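Acetyl-CoA acetyltransferase A (PDB 6BJA) is a coenzyme A-binding thiolase with acetyl-CoA C-acetyltransferase activity, probably making or cleaving the carbon-carbon bond of 3-ketoacyl-CoA in lipid metabolism. Local coordinates at residues A[13-18]-A[42-47]; A[38-43]-A[260-265]; A[56-61]-A[116-121]. One frame throughout, in Å; residues are numbered along the deposited sequence.

Contact 1 of 3, residues A[13-18]-A[42-47]; sequences ILSAVR and KEAIKR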
ATOM      1  N   ILE A  13      -7.481 -45.708  -0.534  1.00 19.59           N
ATOM      2  CA  ILE A  13      -6.989 -44.684  -1.442  1.00 18.37           C
ATOM      3  C   ILE A  13      -7.147 -45.209  -2.862  1.00 18.36           C
ATOM      4  O   ILE A  13      -6.554 -46.227  -3.194  1.00 19.98           O
ATOM      5  CB  ILE A  13      -5.511 -44.363  -1.151  1.00 16.33           C
ATOM      6  CG1 ILE A  13      -5.379 -43.756   0.248  1.00 18.84           C
ATOM      7  CG2 ILE A  13      -4.943 -43.412  -2.187  1.00 18.47           C
ATOM      8  CD1 ILE A  13      -3.970 -43.620   0.763  1.00 18.44           C
ATOM      9  N   LEU A  14      -7.938 -44.531  -3.683  1.00 16.19           N
ATOM     10  CA  LEU A  14      -8.136 -44.949  -5.076  1.00 17.38           C
ATOM     11  C   LEU A  14      -7.117 -44.320  -6.003  1.00 20.56           C
ATOM     12  O   LEU A  14      -6.752 -44.920  -7.018  1.00 19.99           O
ATOM     13  CB  LEU A  14      -9.525 -44.587  -5.557  1.00 19.62           C
ATOM     14  CG  LEU A  14     -10.694 -45.200  -4.788  1.00 21.20           C
ATOM     15  CD1 LEU A  14     -12.001 -44.870  -5.493  1.00 21.87           C
ATOM     16  CD2 LEU A  14     -10.529 -46.711  -4.639  1.00 23.06           C
ATOM     17  N   SER A  15      -6.660 -43.120  -5.656  1.00 16.76           N
ATOM     18  CA  SER A  15      -5.730 -42.373  -6.474  1.00 18.19           C
ATOM     19  C   SER A  15      -4.975 -41.391  -5.607  1.00 17.96           C
ATOM     20  O   SER A  15      -5.463 -40.996  -4.544  1.00 19.15           O
ATOM     21  CB  SER A  15      -6.448 -41.633  -7.599  1.00 20.79           C
ATOM     22  OG  SER A  15      -7.370 -40.692  -7.078  1.00 20.63           O
ATOM     23  N   ALA A  16      -3.805 -40.995  -6.101  1.00 17.12           N
ATOM     24  CA  ALA A  16      -2.866 -40.146  -5.349  1.00 16.02           C
ATOM     25  C   ALA A  16      -1.926 -39.492  -6.360  1.00 15.70           C
ATOM     26  O   ALA A  16      -1.118 -40.169  -6.992  1.00 17.71           O
ATOM     27  CB  ALA A  16      -2.101 -40.963  -4.351  1.00 18.93           C
ATOM     28  N   VAL A  17      -2.126 -38.194  -6.590  1.00 15.00           N
ATOM     29  CA  VAL A  17      -1.391 -37.472  -7.615  1.00 14.17           C
ATOM     30  C   VAL A  17      -0.918 -36.119  -7.095  1.00 15.67           C
ATOM     31  O   VAL A  17      -1.455 -35.599  -6.103  1.00 16.03           O
ATOM     32  CB  VAL A  17      -2.226 -37.248  -8.898  1.00 16.62           C
ATOM     33  CG1 VAL A  17      -2.640 -38.580  -9.509  1.00 20.30           C
ATOM     34  CG2 VAL A  17      -3.439 -36.407  -8.621  1.00 17.17           C
ATOM     35  N   ARG A  18       0.099 -35.564  -7.755  1.00 15.24           N
ATOM     36  CA  ARG A  18       0.580 -34.241  -7.384  1.00 15.61           C
ATOM     37  C   ARG A  18       1.091 -33.473  -8.592  1.00 15.53           C
ATOM     38  O   ARG A  18       1.490 -34.060  -9.567  1.00 14.87           O
ATOM     39  CB  ARG A  18       1.695 -34.374  -6.352  1.00 15.85           C
ATOM     40  CG  ARG A  18       2.988 -34.998  -6.895  1.00 14.22           C
ATOM     41  CD  ARG A  18       4.052 -34.995  -5.836  1.00 14.44           C
ATOM     42  NE  ARG A  18       5.390 -35.429  -6.246  1.00 14.80           N
ATOM     43  CZ  ARG A  18       6.334 -34.639  -6.741  1.00 15.21           C
ATOM     44  NH1 ARG A  18       6.094 -33.371  -7.010  1.00 15.89           N
ATOM     45  NH2 ARG A  18       7.553 -35.128  -6.964  1.00 16.90           N
ATOM     46  N   LYS A  42      -9.064 -32.828 -10.610  1.00 15.94           N
ATOM     47  CA  LYS A  42      -9.512 -33.458 -11.851  1.00 17.54           C
ATOM     48  C   LYS A  42      -8.702 -34.716 -12.136  1.00 17.15           C
ATOM     49  O   LYS A  42      -9.282 -35.739 -12.510  1.00 17.94           O
ATOM     50  CB  LYS A  42      -9.421 -32.482 -13.016  1.00 16.71           C
ATOM     51  CG  LYS A  42     -10.498 -31.405 -13.008  1.00 19.07           C
ATOM     52  CD  LYS A  42     -10.318 -30.506 -14.222  1.00 24.07           C
ATOM     53  CE  LYS A  42     -11.644 -30.127 -14.832  1.00 36.17           C
ATOM     54  NZ  LYS A  42     -11.444 -29.366 -16.105  1.00 39.50           N
ATOM     55  N   GLU A  43      -7.379 -34.682 -11.935  1.00 15.89           N
ATOM     56  CA  GLU A  43      -6.607 -35.867 -12.327  1.00 15.72           C
ATOM     57  C   GLU A  43      -6.812 -36.984 -11.304  1.00 16.65           C
ATOM     58  O   GLU A  43      -6.856 -38.148 -11.657  1.00 16.84           O
ATOM     59  CB  GLU A  43      -5.120 -35.543 -12.498  1.00 19.74           C
ATOM     60  CG  GLU A  43      -4.325 -36.720 -13.054  1.00 31.78           C
ATOM     61  CD  GLU A  43      -4.584 -36.991 -14.529  1.00 29.61           C
ATOM     62  OE1 GLU A  43      -5.049 -36.050 -15.249  1.00 24.21           O
ATOM     63  OE2 GLU A  43      -4.304 -38.155 -14.970  1.00 27.98           O
ATOM     64  N   ALA A  44      -6.961 -36.646 -10.031  1.00 15.30           N
ATOM     65  CA  ALA A  44      -7.235 -37.673  -9.030  1.00 15.48           C
ATOM     66  C   ALA A  44      -8.568 -38.387  -9.296  1.00 15.83           C
ATOM     67  O   ALA A  44      -8.678 -39.593  -9.096  1.00 16.92           O
ATOM     68  CB  ALA A  44      -7.242 -37.067  -7.630  1.00 15.71           C
ATOM     69  N   ILE A  45      -9.575 -37.636  -9.718  1.00 15.61           N
ATOM     70  CA  ILE A  45     -10.876 -38.203 -10.076  1.00 15.32           C
ATOM     71  C   ILE A  45     -10.695 -39.130 -11.286  1.00 16.00           C
ATOM     72  O   ILE A  45     -11.152 -40.265 -11.249  1.00 17.74           O
ATOM     73  CB  ILE A  45     -11.888 -37.110 -10.366  1.00 17.23           C
ATOM     74  CG1 ILE A  45     -12.223 -36.377  -9.069  1.00 20.41           C
ATOM     75  CG2 ILE A  45     -13.156 -37.686 -10.984  1.00 18.47           C
ATOM     76  CD1 ILE A  45     -13.049 -35.128  -9.267  1.00 17.56           C
ATOM     77  N   LYS A  46      -9.988 -38.664 -12.310  1.00 17.01           N
ATOM     78  CA  LYS A  46      -9.727 -39.498 -13.491  1.00 15.90           C
ATOM     79  C   LYS A  46      -9.090 -40.829 -13.115  1.00 17.02           C
ATOM     80  O   LYS A  46      -9.503 -41.893 -13.591  1.00 18.66           O
ATOM     81  CB  LYS A  46      -8.833 -38.747 -14.480  1.00 17.36           C
ATOM     82  CG  LYS A  46      -9.569 -37.580 -15.183  1.00 18.87           C
ATOM     83  CD  LYS A  46      -8.618 -36.715 -16.016  1.00 20.64           C
ATOM     84  CE  LYS A  46      -9.327 -35.481 -16.597  1.00 24.13           C
ATOM     85  NZ  LYS A  46      -8.365 -34.624 -17.356  1.00 24.30           N
ATOM     86  N   ARG A  47      -8.083 -40.788 -12.251  1.00 16.52           N
ATOM     87  CA  ARG A  47      -7.349 -42.012 -11.959  1.00 15.76           C
ATOM     88  C   ARG A  47      -8.067 -42.880 -10.912  1.00 18.09           C
ATOM     89  O   ARG A  47      -7.742 -44.066 -10.758  1.00 21.08           O
ATOM     90  CB  ARG A  47      -5.911 -41.678 -11.532  1.00 17.78           C
ATOM     91  CG  ARG A  47      -5.142 -40.913 -12.602  1.00 18.60           C
ATOM     92  CD  ARG A  47      -3.659 -40.878 -12.346  1.00 18.55           C
ATOM     93  NE  ARG A  47      -2.967 -40.066 -13.336  1.00 19.97           N
ATOM     94  CZ  ARG A  47      -1.640 -40.017 -13.467  1.00 20.15           C
ATOM     95  NH1 ARG A  47      -0.869 -40.706 -12.654  1.00 19.75           N
ATOM     96  NH2 ARG A  47      -1.087 -39.269 -14.399  1.00 23.24           N
TER

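Contact 2 of 3, residues A[38-43]-A[260-265]; sequences IVVTKE and AAACVL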
ATOM      1  N   ILE A  38      -7.512 -27.436  -8.859  1.00 16.52           N
ATOM      2  CA  ILE A  38      -8.332 -28.022  -9.908  1.00 17.79           C
ATOM      3  C   ILE A  38      -7.527 -29.058 -10.711  1.00 17.00           C
ATOM      4  O   ILE A  38      -8.040 -30.141 -11.040  1.00 16.68           O
ATOM      5  CB  ILE A  38      -8.887 -26.931 -10.842  1.00 16.22           C
ATOM      6  CG1 ILE A  38      -9.860 -26.034 -10.094  1.00 16.73           C
ATOM      7  CG2 ILE A  38      -9.576 -27.548 -12.091  1.00 18.39           C
ATOM      8  CD1 ILE A  38     -10.085 -24.686 -10.759  1.00 17.02           C
ATOM      9  N   VAL A  39      -6.265 -28.759 -11.011  1.00 16.86           N
ATOM     10  CA  VAL A  39      -5.446 -29.710 -11.762  1.00 16.26           C
ATOM     11  C   VAL A  39      -5.420 -31.038 -11.047  1.00 17.21           C
ATOM     12  O   VAL A  39      -5.691 -32.068 -11.667  1.00 17.87           O
ATOM     13  CB  VAL A  39      -4.013 -29.196 -11.968  1.00 18.18           C
ATOM     14  CG1 VAL A  39      -3.085 -30.282 -12.543  1.00 21.25           C
ATOM     15  CG2 VAL A  39      -4.022 -27.998 -12.874  1.00 19.13           C
ATOM     16  N   VAL A  40      -5.083 -31.040  -9.748  1.00 16.93           N
ATOM     17  CA  VAL A  40      -4.906 -32.323  -9.081  1.00 14.98           C
ATOM     18  C   VAL A  40      -6.239 -32.986  -8.734  1.00 17.14           C
ATOM     19  O   VAL A  40      -6.331 -34.213  -8.702  1.00 16.33           O
ATOM     20  CB  VAL A  40      -4.017 -32.225  -7.828  1.00 15.82           C
ATOM     21  CG1 VAL A  40      -2.593 -31.914  -8.241  1.00 17.40           C
ATOM     22  CG2 VAL A  40      -4.537 -31.183  -6.831  1.00 16.36           C
ATOM     23  N   THR A  41      -7.289 -32.194  -8.515  1.00 15.75           N
ATOM     24  CA  THR A  41      -8.581 -32.779  -8.234  1.00 15.52           C
ATOM     25  C   THR A  41      -9.114 -33.495  -9.471  1.00 16.24           C
ATOM     26  O   THR A  41      -9.557 -34.630  -9.382  1.00 16.23           O
ATOM     27  CB  THR A  41      -9.579 -31.704  -7.756  1.00 15.91           C
ATOM     28  OG1 THR A  41      -9.085 -31.147  -6.527  1.00 15.26           O
ATOM     29  CG2 THR A  41     -10.963 -32.277  -7.499  1.00 16.69           C
ATOM     30  N   LYS A  42      -9.064 -32.828 -10.610  1.00 15.94           N
ATOM     31  CA  LYS A  42      -9.512 -33.458 -11.851  1.00 17.54           C
ATOM     32  C   LYS A  42      -8.702 -34.716 -12.136  1.00 17.15           C
ATOM     33  O   LYS A  42      -9.282 -35.739 -12.510  1.00 17.94           O
ATOM     34  CB  LYS A  42      -9.421 -32.482 -13.016  1.00 16.71           C
ATOM     35  CG  LYS A  42     -10.498 -31.405 -13.008  1.00 19.07           C
ATOM     36  CD  LYS A  42     -10.318 -30.506 -14.222  1.00 24.07           C
ATOM     37  CE  LYS A  42     -11.644 -30.127 -14.832  1.00 36.17           C
ATOM     38  NZ  LYS A  42     -11.444 -29.366 -16.105  1.00 39.50           N
ATOM     39  N   GLU A  43      -7.379 -34.682 -11.935  1.00 15.89           N
ATOM     40  CA  GLU A  43      -6.607 -35.867 -12.327  1.00 15.72           C
ATOM     41  C   GLU A  43      -6.812 -36.984 -11.304  1.00 16.65           C
ATOM     42  O   GLU A  43      -6.856 -38.148 -11.657  1.00 16.84           O
ATOM     43  CB  GLU A  43      -5.120 -35.543 -12.498  1.00 19.74           C
ATOM     44  CG  GLU A  43      -4.325 -36.720 -13.054  1.00 31.78           C
ATOM     45  CD  GLU A  43      -4.584 -36.991 -14.529  1.00 29.61           C
ATOM     46  OE1 GLU A  43      -5.049 -36.050 -15.249  1.00 24.21           O
ATOM     47  OE2 GLU A  43      -4.304 -38.155 -14.970  1.00 27.98           O
ATOM     48  N   ALA A 260       0.428 -28.579  -5.559  1.00 14.44           N
ATOM     49  CA  ALA A 260      -0.784 -29.206  -5.037  1.00 13.65           C
ATOM     50  C   ALA A 260      -0.696 -30.727  -5.112  1.00 14.89           C
ATOM     51  O   ALA A 260       0.097 -31.287  -5.864  1.00 13.88           O
ATOM     52  CB  ALA A 260      -2.013 -28.702  -5.789  1.00 15.01           C
ATOM     53  N   ALA A 261      -1.499 -31.384  -4.291  1.00 14.49           N
ATOM     54  CA  ALA A 261      -1.527 -32.840  -4.241  1.00 14.81           C
ATOM     55  C   ALA A 261      -2.891 -33.299  -3.774  1.00 15.46           C
ATOM     56  O   ALA A 261      -3.496 -32.645  -2.928  1.00 15.61           O
ATOM     57  CB  ALA A 261      -0.448 -33.368  -3.313  1.00 14.36           C
ATOM     58  N   ALA A 262      -3.365 -34.428  -4.298  1.00 14.06           N
ATOM     59  CA  ALA A 262      -4.729 -34.890  -4.029  1.00 14.54           C
ATOM     60  C   ALA A 262      -4.850 -36.393  -4.001  1.00 17.93           C
ATOM     61  O   ALA A 262      -4.165 -37.093  -4.766  1.00 17.21           O
ATOM     62  CB  ALA A 262      -5.719 -34.334  -5.099  1.00 13.15           C
ATOM     63  N   CYS A 263      -5.751 -36.880  -3.157  1.00 15.99           N
ATOM     64  CA  CYS A 263      -6.132 -38.291  -3.134  1.00 17.90           C
ATOM     65  C   CYS A 263      -7.636 -38.432  -3.152  1.00 18.82           C
ATOM     66  O   CYS A 263      -8.339 -37.667  -2.486  1.00 17.60           O
ATOM     67  CB  CYS A 263      -5.642 -39.003  -1.885  1.00 19.96           C
ATOM     68  SG  CYS A 263      -3.884 -39.011  -1.591  1.00 21.16           S
ATOM     69  N   VAL A 264      -8.142 -39.420  -3.885  1.00 16.51           N
ATOM     70  CA  VAL A 264      -9.545 -39.808  -3.738  1.00 16.73           C
ATOM     71  C   VAL A 264      -9.610 -40.962  -2.747  1.00 17.84           C
ATOM     72  O   VAL A 264      -8.884 -41.941  -2.888  1.00 17.79           O
ATOM     73  CB  VAL A 264     -10.169 -40.206  -5.088  1.00 17.21           C
ATOM     74  CG1 VAL A 264     -11.537 -40.844  -4.912  1.00 16.97           C
ATOM     75  CG2 VAL A 264     -10.279 -39.001  -5.960  1.00 18.89           C
ATOM     76  N   LEU A 265     -10.500 -40.841  -1.759  1.00 17.39           N
ATOM     77  CA  LEU A 265     -10.699 -41.871  -0.755  1.00 15.80           C
ATOM     78  C   LEU A 265     -12.074 -42.493  -0.956  1.00 17.12           C
ATOM     79  O   LEU A 265     -13.023 -41.797  -1.311  1.00 18.42           O
ATOM     80  CB  LEU A 265     -10.592 -41.284   0.660  1.00 16.37           C
ATOM     81  CG  LEU A 265      -9.362 -40.423   0.945  1.00 17.68           C
ATOM     82  CD1 LEU A 265      -9.456 -39.783   2.322  1.00 20.13           C
ATOM     83  CD2 LEU A 265      -8.099 -41.225   0.856  1.00 19.24           C
TER

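Contact 3 of 3, residues A[56-61]-A[116-121]; sequences EETIVG and IVVALG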
ATOM      1  N   GLU A  56     -18.412 -36.903  -2.972  1.00 17.98           N
ATOM      2  CA  GLU A  56     -19.417 -36.389  -2.027  1.00 19.10           C
ATOM      3  C   GLU A  56     -18.959 -35.168  -1.230  1.00 20.87           C
ATOM      4  O   GLU A  56     -19.783 -34.368  -0.758  1.00 19.97           O
ATOM      5  CB  GLU A  56     -19.840 -37.493  -1.051  1.00 19.89           C
ATOM      6  CG  GLU A  56     -20.574 -38.631  -1.759  1.00 21.55           C
ATOM      7  CD  GLU A  56     -20.700 -39.915  -0.948  1.00 30.25           C
ATOM      8  OE1 GLU A  56     -20.154 -40.014   0.157  1.00 28.24           O
ATOM      9  OE2 GLU A  56     -21.364 -40.853  -1.436  1.00 47.51           O
ATOM     10  N   GLU A  57     -17.647 -35.057  -1.052  1.00 17.53           N
ATOM     11  CA  GLU A  57     -17.009 -33.952  -0.335  1.00 18.75           C
ATOM     12  C   GLU A  57     -15.665 -33.616  -0.930  1.00 17.68           C
ATOM     13  O   GLU A  57     -14.961 -34.513  -1.383  1.00 18.17           O
ATOM     14  CB  GLU A  57     -16.732 -34.272   1.136  1.00 25.67           C
ATOM     15  CG  GLU A  57     -17.887 -34.349   2.019  1.00 28.22           C
ATOM     16  CD  GLU A  57     -17.486 -34.245   3.498  1.00 28.46           C
ATOM     17  OE1 GLU A  57     -16.408 -33.666   3.829  1.00 23.88           O
ATOM     18  OE2 GLU A  57     -18.264 -34.748   4.326  1.00 29.09           O
ATOM     19  N   THR A  58     -15.302 -32.337  -0.853  1.00 17.11           N
ATOM     20  CA  THR A  58     -13.992 -31.839  -1.258  1.00 16.93           C
ATOM     21  C   THR A  58     -13.369 -31.129  -0.080  1.00 17.51           C
ATOM     22  O   THR A  58     -13.942 -30.154   0.405  1.00 18.57           O
ATOM     23  CB  THR A  58     -14.131 -30.900  -2.424  1.00 21.33           C
ATOM     24  OG1 THR A  58     -14.781 -31.610  -3.493  1.00 19.98           O
ATOM     25  CG2 THR A  58     -12.778 -30.392  -2.906  1.00 20.65           C
ATOM     26  N   ILE A  59     -12.235 -31.634   0.401  1.00 15.68           N
ATOM     27  CA  ILE A  59     -11.615 -31.113   1.620  1.00 15.80           C
ATOM     28  C   ILE A  59     -10.220 -30.644   1.247  1.00 16.20           C
ATOM     29  O   ILE A  59      -9.413 -31.448   0.800  1.00 15.66           O
ATOM     30  CB  ILE A  59     -11.508 -32.173   2.737  1.00 16.40           C
ATOM     31  CG1 ILE A  59     -12.845 -32.864   2.965  1.00 19.09           C
ATOM     32  CG2 ILE A  59     -10.972 -31.538   4.029  1.00 18.40           C
ATOM     33  CD1 ILE A  59     -12.772 -34.102   3.794  1.00 22.05           C
ATOM     34  N   VAL A  60      -9.941 -29.360   1.443  1.00 15.80           N
ATOM     35  CA  VAL A  60      -8.714 -28.754   0.938  1.00 16.07           C
ATOM     36  C   VAL A  60      -7.890 -28.072   1.999  1.00 15.24           C
ATOM     37  O   VAL A  60      -8.357 -27.143   2.660  1.00 15.61           O
ATOM     38  CB  VAL A  60      -9.004 -27.695  -0.136  1.00 14.59           C
ATOM     39  CG1 VAL A  60      -7.680 -27.161  -0.705  1.00 16.19           C
ATOM     40  CG2 VAL A  60      -9.873 -28.267  -1.246  1.00 15.57           C
ATOM     41  N   GLY A  61      -6.639 -28.496   2.148  1.00 13.60           N
ATOM     42  CA  GLY A  61      -5.695 -27.777   2.976  1.00 13.48           C
ATOM     43  C   GLY A  61      -5.054 -26.598   2.269  1.00 15.39           C
ATOM     44  O   GLY A  61      -4.599 -26.698   1.119  1.00 15.51           O
ATOM     45  N   ILE A 116     -17.357 -41.581  -0.483  1.00 21.17           N
ATOM     46  CA  ILE A 116     -16.344 -41.168  -1.457  1.00 19.27           C
ATOM     47  C   ILE A 116     -16.012 -39.697  -1.256  1.00 20.44           C
ATOM     48  O   ILE A 116     -16.890 -38.859  -1.308  1.00 20.13           O
ATOM     49  CB  ILE A 116     -16.822 -41.364  -2.907  1.00 19.85           C
ATOM     50  CG1 ILE A 116     -17.217 -42.822  -3.152  1.00 22.69           C
ATOM     51  CG2 ILE A 116     -15.722 -40.941  -3.879  1.00 20.20           C
ATOM     52  CD1 ILE A 116     -18.017 -43.019  -4.432  1.00 25.88           C
ATOM     53  N   VAL A 117     -14.742 -39.370  -1.027  1.00 19.85           N
ATOM     54  CA  VAL A 117     -14.369 -37.972  -0.912  1.00 20.53           C
ATOM     55  C   VAL A 117     -13.048 -37.712  -1.611  1.00 19.59           C
ATOM     56  O   VAL A 117     -12.286 -38.651  -1.880  1.00 20.05           O
ATOM     57  CB  VAL A 117     -14.238 -37.511   0.555  1.00 22.43           C
ATOM     58  CG1 VAL A 117     -15.506 -37.838   1.375  1.00 20.35           C
ATOM     59  CG2 VAL A 117     -13.062 -38.116   1.189  1.00 20.28           C
ATOM     60  N   VAL A 118     -12.791 -36.445  -1.919  1.00 16.66           N
ATOM     61  CA  VAL A 118     -11.469 -36.052  -2.379  1.00 16.09           C
ATOM     62  C   VAL A 118     -10.838 -35.139  -1.323  1.00 17.17           C
ATOM     63  O   VAL A 118     -11.471 -34.193  -0.831  1.00 16.78           O
ATOM     64  CB  VAL A 118     -11.513 -35.379  -3.781  1.00 17.15           C
ATOM     65  CG1 VAL A 118     -12.238 -34.031  -3.794  1.00 20.47           C
ATOM     66  CG2 VAL A 118     -10.067 -35.257  -4.323  1.00 17.99           C
ATOM     67  N   ALA A 119      -9.611 -35.486  -0.930  1.00 16.74           N
ATOM     68  CA  ALA A 119      -8.852 -34.737   0.055  1.00 14.47           C
ATOM     69  C   ALA A 119      -7.578 -34.250  -0.618  1.00 15.27           C
ATOM     70  O   ALA A 119      -6.868 -35.036  -1.255  1.00 16.05           O
ATOM     71  CB  ALA A 119      -8.543 -35.609   1.238  1.00 16.70           C
ATOM     72  N   LEU A 120      -7.274 -32.969  -0.487  1.00 14.09           N
ATOM     73  CA  LEU A 120      -6.125 -32.403  -1.159  1.00 14.25           C
ATOM     74  C   LEU A 120      -5.539 -31.213  -0.417  1.00 14.66           C
ATOM     75  O   LEU A 120      -6.095 -30.726   0.567  1.00 14.26           O
ATOM     76  CB  LEU A 120      -6.526 -31.986  -2.583  1.00 14.73           C
ATOM     77  CG  LEU A 120      -7.568 -30.884  -2.700  1.00 14.79           C
ATOM     78  CD1 LEU A 120      -7.137 -29.845  -3.693  1.00 16.30           C
ATOM     79  CD2 LEU A 120      -8.924 -31.472  -3.039  1.00 16.49           C
ATOM     80  N   GLY A 121      -4.431 -30.723  -0.954  1.00 14.85           N
ATOM     81  CA  GLY A 121      -3.827 -29.497  -0.486  1.00 17.07           C
ATOM     82  C   GLY A 121      -3.304 -28.742  -1.685  1.00 15.48           C
ATOM     83  O   GLY A 121      -2.903 -29.345  -2.681  1.00 14.88           O
TER

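Contact 1 of 3, residues A[13-18]-A[42-47]
S15 OG donates a 2.6 Å hydrogen bond to A44 O, tying strand 11-23 to the carbonyl of a residue inside helix 33-48. Chi1 of 62° sets OG between the backbone N and carbonyl carbon of S15, from where it meets A44 O. The hydroxyl comes in from the side of the acceptor, at a C=O...donor angle of 119° and tilted from the carbonyl plane. The methyl of A44 lies alongside the same hydroxyl, and S15 CB meets R47 CB at 4.0 Å, one helical turn further on. V17, two residues along the strand, also directs its CB toward the helix and splits its two methyls between neighbours. CG2 reaches A44 N at 3.8 Å and A44 CB at 4.0 Å, while CG1 touches R47 CD at 3.8 Å. R47, extended from CG to NE, crosses V17 obliquely and carries its guanidinium on to E43. There R47 NE donates a nearly straight 2.8 Å bond to the anti lone pair of E43 OE2. The carboxylate oxygen sits at the guanidinium edge, in plane, and a weak bond from R47 NH2 to the same oxygen adds to the salt bridge, which limits rotation of the exposed guanidinium. A16 turns its methyl away from this helix and packs on V366 of helix 357-371. The strand and helix run roughly antiparallel, at 143°, with axes 7.1 Å apart: they are the first strand and the helix of a beta-alpha-beta crossover that ends in the parallel strand 57-61, in the N-terminal half of the thiolase fold.

Contact 2 of 3, residues A[38-43]-A[260-265]
V40 overlaps the methyls of A260 and A262 chiefly with CG2, which lies 3.7 Å from A260 CB and 3.8 Å from A262 CB. In the thiolase fold this is helix 33-48 lying on one face of the mixed N-terminal sheet, over strand 257-267, which runs antiparallel to its neighbours there. The segments point nearly the same way, 24° apart, and their axes approach to 7.2 Å, close because the strand offers this face small alanine side chains. No hydrogen bond joins the two segments; apolar contact does the work. The alternation of the strand sets the pattern: A260 and A262 turn their CB atoms to the helix, whereas A261 turns away, its side chain about 11 Å from that of H355, a predicted catalytic proton acceptor. Next to V40, T41 points its CB away from the strand, and its OG1 bonds to G37 O one turn back in the helix. L36 and A44 of the same helix extend the packing onto A260 and A262 respectively. The second branch of V40, CG1, is anti to the carbonyl carbon (chi1 -68°) and rests against the strand backbone, 3.6 Å from A260 O, while V40 O lies 3.7 Å from A262 CB.

Contact 3 of 3, residues A[56-61]-A[116-121]
E56 and I116 start the pairing with two bonds: E56 N donates to I116 O at 3.0 Å, and I116 N makes a weak bond of 3.3 Å back to E56 OE1. E57 N is buried with no partner, but E57 O takes V118 N at 3.0 Å, almost straight at 171°. The exchange then alternates along the parallel strands, I59 N to V118 O, L120 N to I59 O and G61 N to L120 O, all within 2.9 Å. T58 and V60 bond by their backbones to strand 87-92, while A119 and G121 bond to strand 257-267, so both strands are interior to the sheet. Side-chain polar ends find partners outside the pair: E56 OE1 also accepts from R115 N, E57 OE2 forms a salt bridge with R114 NE, and T58 OG1 is hydrogen-bonded to S77 OG. On the T58 face, V118 CG1 lies beside T58 OG1 at 3.5 Å, and L120 CG meets V60 CG2 at 3.8 Å. Adjacent parallel strands 57-61 and 116-124, whose I59 and A119 pack on helix 97-110 from the other face, belong to the N-terminal mixed sheet of the thiolase fold.

All three contacts belong to the N-terminal half of the thiolase fold and gather around one sheet, whose strands there run in the order 87-92, 57-61, 116-124, 257-267, 11-23. Contacts 1 and 2, with centres 5 Å apart, share helix 33-48, which spans the neighbouring strands 11-23 and 257-267. Contact 3 lies within the sheet, its centre 8 Å from that of contact 2 and 11 Å from that of contact 1; C263 N and L265 N probably bond to A119 O and V117 O. Along the chain, contact 1 closes before contact 3 opens, and both segments of contact 3 fall between those of contact 2. Strand 257-267, last of this half, thus inserts between the much earlier 116-124 and 11-23.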